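Local coordinates for GntR-family protein transcriptional regulator (Mycobacterium smegmatis, PDB 3F8M), which represses transcription of the phnDCE operon, which serves phosphate uptake, when phosphate is available, as a DNA-binding regulator of the GntR family, at residues Y168-I171 with R172-G175. Numbering follows the deposited sequence.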
ATOM      1  N   TYR A 168      -9.237  12.198 -14.322  1.00 18.46           N
ATOM      2  CA  TYR A 168      -7.912  12.739 -14.640  1.00 20.17           C
ATOM      3  C   TYR A 168      -7.829  13.162 -16.116  1.00 19.41           C
ATOM      4  O   TYR A 168      -7.234  14.200 -16.458  1.00 18.99           O
ATOM      5  CB  TYR A 168      -6.838  11.699 -14.317  1.00 19.13           C
ATOM      6  CG  TYR A 168      -6.487  11.598 -12.837  1.00 22.27           C
ATOM      7  CD1 TYR A 168      -7.366  12.034 -11.844  1.00 21.31           C
ATOM      8  CD2 TYR A 168      -5.283  11.016 -12.431  1.00 25.11           C
ATOM      9  CE1 TYR A 168      -7.043  11.942 -10.497  1.00 23.03           C
ATOM     10  CE2 TYR A 168      -4.969  10.887 -11.079  1.00 27.43           C
ATOM     11  CZ  TYR A 168      -5.842  11.368 -10.122  1.00 26.57           C
ATOM     12  OH  TYR A 168      -5.494  11.271  -8.792  1.00 27.73           O
ATOM     13  N   ALA A 169      -8.464  12.393 -16.986  1.00 19.82           N
ATOM     14  CA  ALA A 169      -8.476  12.738 -18.428  1.00 20.63           C
ATOM     15  C   ALA A 169      -9.253  14.037 -18.652  1.00 21.55           C
ATOM     16  O   ALA A 169      -8.839  14.909 -19.429  1.00 20.60           O
ATOM     17  CB  ALA A 169      -9.072  11.583 -19.261  1.00 21.92           C
ATOM     18  N   GLU A 170     -10.354  14.185 -17.925  1.00 20.43           N
ATOM     19  CA  GLU A 170     -11.139  15.413 -18.016  1.00 20.94           C
ATOM     20  C   GLU A 170     -10.361  16.615 -17.528  1.00 20.30           C
ATOM     21  O   GLU A 170     -10.423  17.693 -18.126  1.00 20.15           O
ATOM     22  CB  GLU A 170     -12.465  15.277 -17.251  1.00 20.32           C
ATOM     23  CG  GLU A 170     -13.226  16.622 -17.092  1.00 21.26           C
ATOM     24  CD  GLU A 170     -13.871  17.085 -18.393  1.00 25.10           C
ATOM     25  OE1 GLU A 170     -14.060  16.227 -19.270  1.00 24.90           O
ATOM     26  OE2 GLU A 170     -14.215  18.278 -18.517  1.00 24.69           O
ATOM     27  N   ILE A 171      -9.655  16.448 -16.421  1.00 19.09           N
ATOM     28  CA  ILE A 171      -8.836  17.533 -15.901  1.00 19.34           C
ATOM     29  C   ILE A 171      -7.684  17.869 -16.868  1.00 19.57           C
ATOM     30  O   ILE A 171      -7.418  19.057 -17.147  1.00 20.03           O
ATOM     31  CB  ILE A 171      -8.400  17.282 -14.419  1.00 18.83           C
ATOM     32  CG1 ILE A 171      -9.608  17.393 -13.496  1.00 18.95           C
ATOM     33  CG2 ILE A 171      -7.241  18.281 -13.993  1.00 20.24           C
ATOM     34  CD1 ILE A 171      -9.420  16.952 -12.006  1.00 19.85           C
ATOM     35  N   ARG A 172      -7.027  16.848 -17.423  1.00 19.71           N
ATOM     36  CA  ARG A 172      -5.980  17.088 -18.420  1.00 21.69           C
ATOM     37  C   ARG A 172      -6.515  17.857 -19.648  1.00 21.85           C
ATOM     38  O   ARG A 172      -5.843  18.796 -20.124  1.00 22.40           O
ATOM     39  CB  ARG A 172      -5.339  15.782 -18.864  1.00 22.08           C
ATOM     40  CG  ARG A 172      -4.443  15.205 -17.805  1.00 24.24           C
ATOM     41  CD  ARG A 172      -3.809  13.903 -18.292  1.00 25.98           C
ATOM     42  NE  ARG A 172      -2.991  13.358 -17.210  1.00 32.13           N
ATOM     43  CZ  ARG A 172      -3.239  12.238 -16.535  1.00 30.95           C
ATOM     44  NH1 ARG A 172      -4.282  11.486 -16.823  1.00 28.60           N
ATOM     45  NH2 ARG A 172      -2.408  11.880 -15.553  1.00 31.63           N
ATOM     46  N   SER A 173      -7.728  17.497 -20.082  1.00 21.92           N
ATOM     47  CA  SER A 173      -8.407  18.116 -21.254  1.00 22.22           C
ATOM     48  C   SER A 173      -8.709  19.592 -21.006  1.00 21.95           C
ATOM     49  O   SER A 173      -8.892  20.344 -21.955  1.00 21.15           O
ATOM     50  CB  SER A 173      -9.683  17.334 -21.657  1.00 22.07           C
ATOM     51  OG  SER A 173     -10.801  17.638 -20.840  1.00 24.30           O
ATOM     52  N   ARG A 174      -8.690  20.007 -19.736  1.00 21.11           N
ATOM     53  CA  ARG A 174      -8.869  21.421 -19.375  1.00 21.51           C
ATOM     54  C   ARG A 174      -7.523  22.202 -19.248  1.00 22.19           C
ATOM     55  O   ARG A 174      -7.499  23.344 -18.794  1.00 22.53           O
ATOM     56  CB  ARG A 174      -9.754  21.555 -18.128  1.00 20.82           C
ATOM     57  CG  ARG A 174     -11.220  21.035 -18.345  1.00 20.54           C
ATOM     58  CD  ARG A 174     -11.957  20.701 -17.013  1.00 20.40           C
ATOM     59  NE  ARG A 174     -13.405  20.610 -17.190  1.00 20.71           N
ATOM     60  CZ  ARG A 174     -14.269  21.574 -16.852  1.00 22.13           C
ATOM     61  NH1 ARG A 174     -13.839  22.695 -16.304  1.00 22.24           N
ATOM     62  NH2 ARG A 174     -15.565  21.404 -17.051  1.00 23.14           N
ATOM     63  N   GLY A 175      -6.430  21.563 -19.660  1.00 23.17           N
ATOM     64  CA  GLY A 175      -5.087  22.176 -19.679  1.00 24.05           C
ATOM     65  C   GLY A 175      -4.349  22.100 -18.355  1.00 25.08           C
ATOM     66  O   GLY A 175      -3.432  22.886 -18.087  1.00 25.53           O
TER
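Arg172 N and Ser173 N donate to Tyr168 O and Ala169 O respectively, at 2.8 Å for the Arg172 N–Tyr168 O bond, as the last regular i+4 links of helix 167-173; then the helix closes with a tighter i+3 turn, Arg174 N bonding Ile171 O at 3.0 Å and reaching Glu170 O only weakly, and Gly175, with positive phi, bonding through N to Arg172 O at 2.9 Å. The side chains of Ser173, Glu170 and Arg174 add bonds to this end. Ser173, its hydroxyl set between backbone N and carbonyl carbon (chi1 80°), turns OG back along the helix to give a 2.7 Å hydrogen bond to Glu170 O. Glu170 and Arg174, one turn apart, form the salt bridge: Arg174 NE meets Glu170 OE2 at 2.8 Å, nearly straight and within the guanidinium plane, on the anti lone pair of the carboxylate. A bend at chi2 of Glu170 (74°) brings its carboxylate round to the arginine, the carboxylate and guanidinium planes standing 59° apart. Beyond the pair, Thr160 OG1 hydrogen-bonds both Glu170 OE2 and Arg174 NH2, and Arg174 NH1 hydrogen-bonds Pro155 O. On another side of the helix, Arg172 runs back extended until NH1 lies 3.6 Å from Tyr168 CB, and its NH2 bonds Met86 O. Within the UTRA domain, therefore, an i to i+4 ion pair bridges the helix terminus and, through Thr160, ties it to helix 157-160; the arginine's charge beside OE2 probably favours an ionised carboxylate.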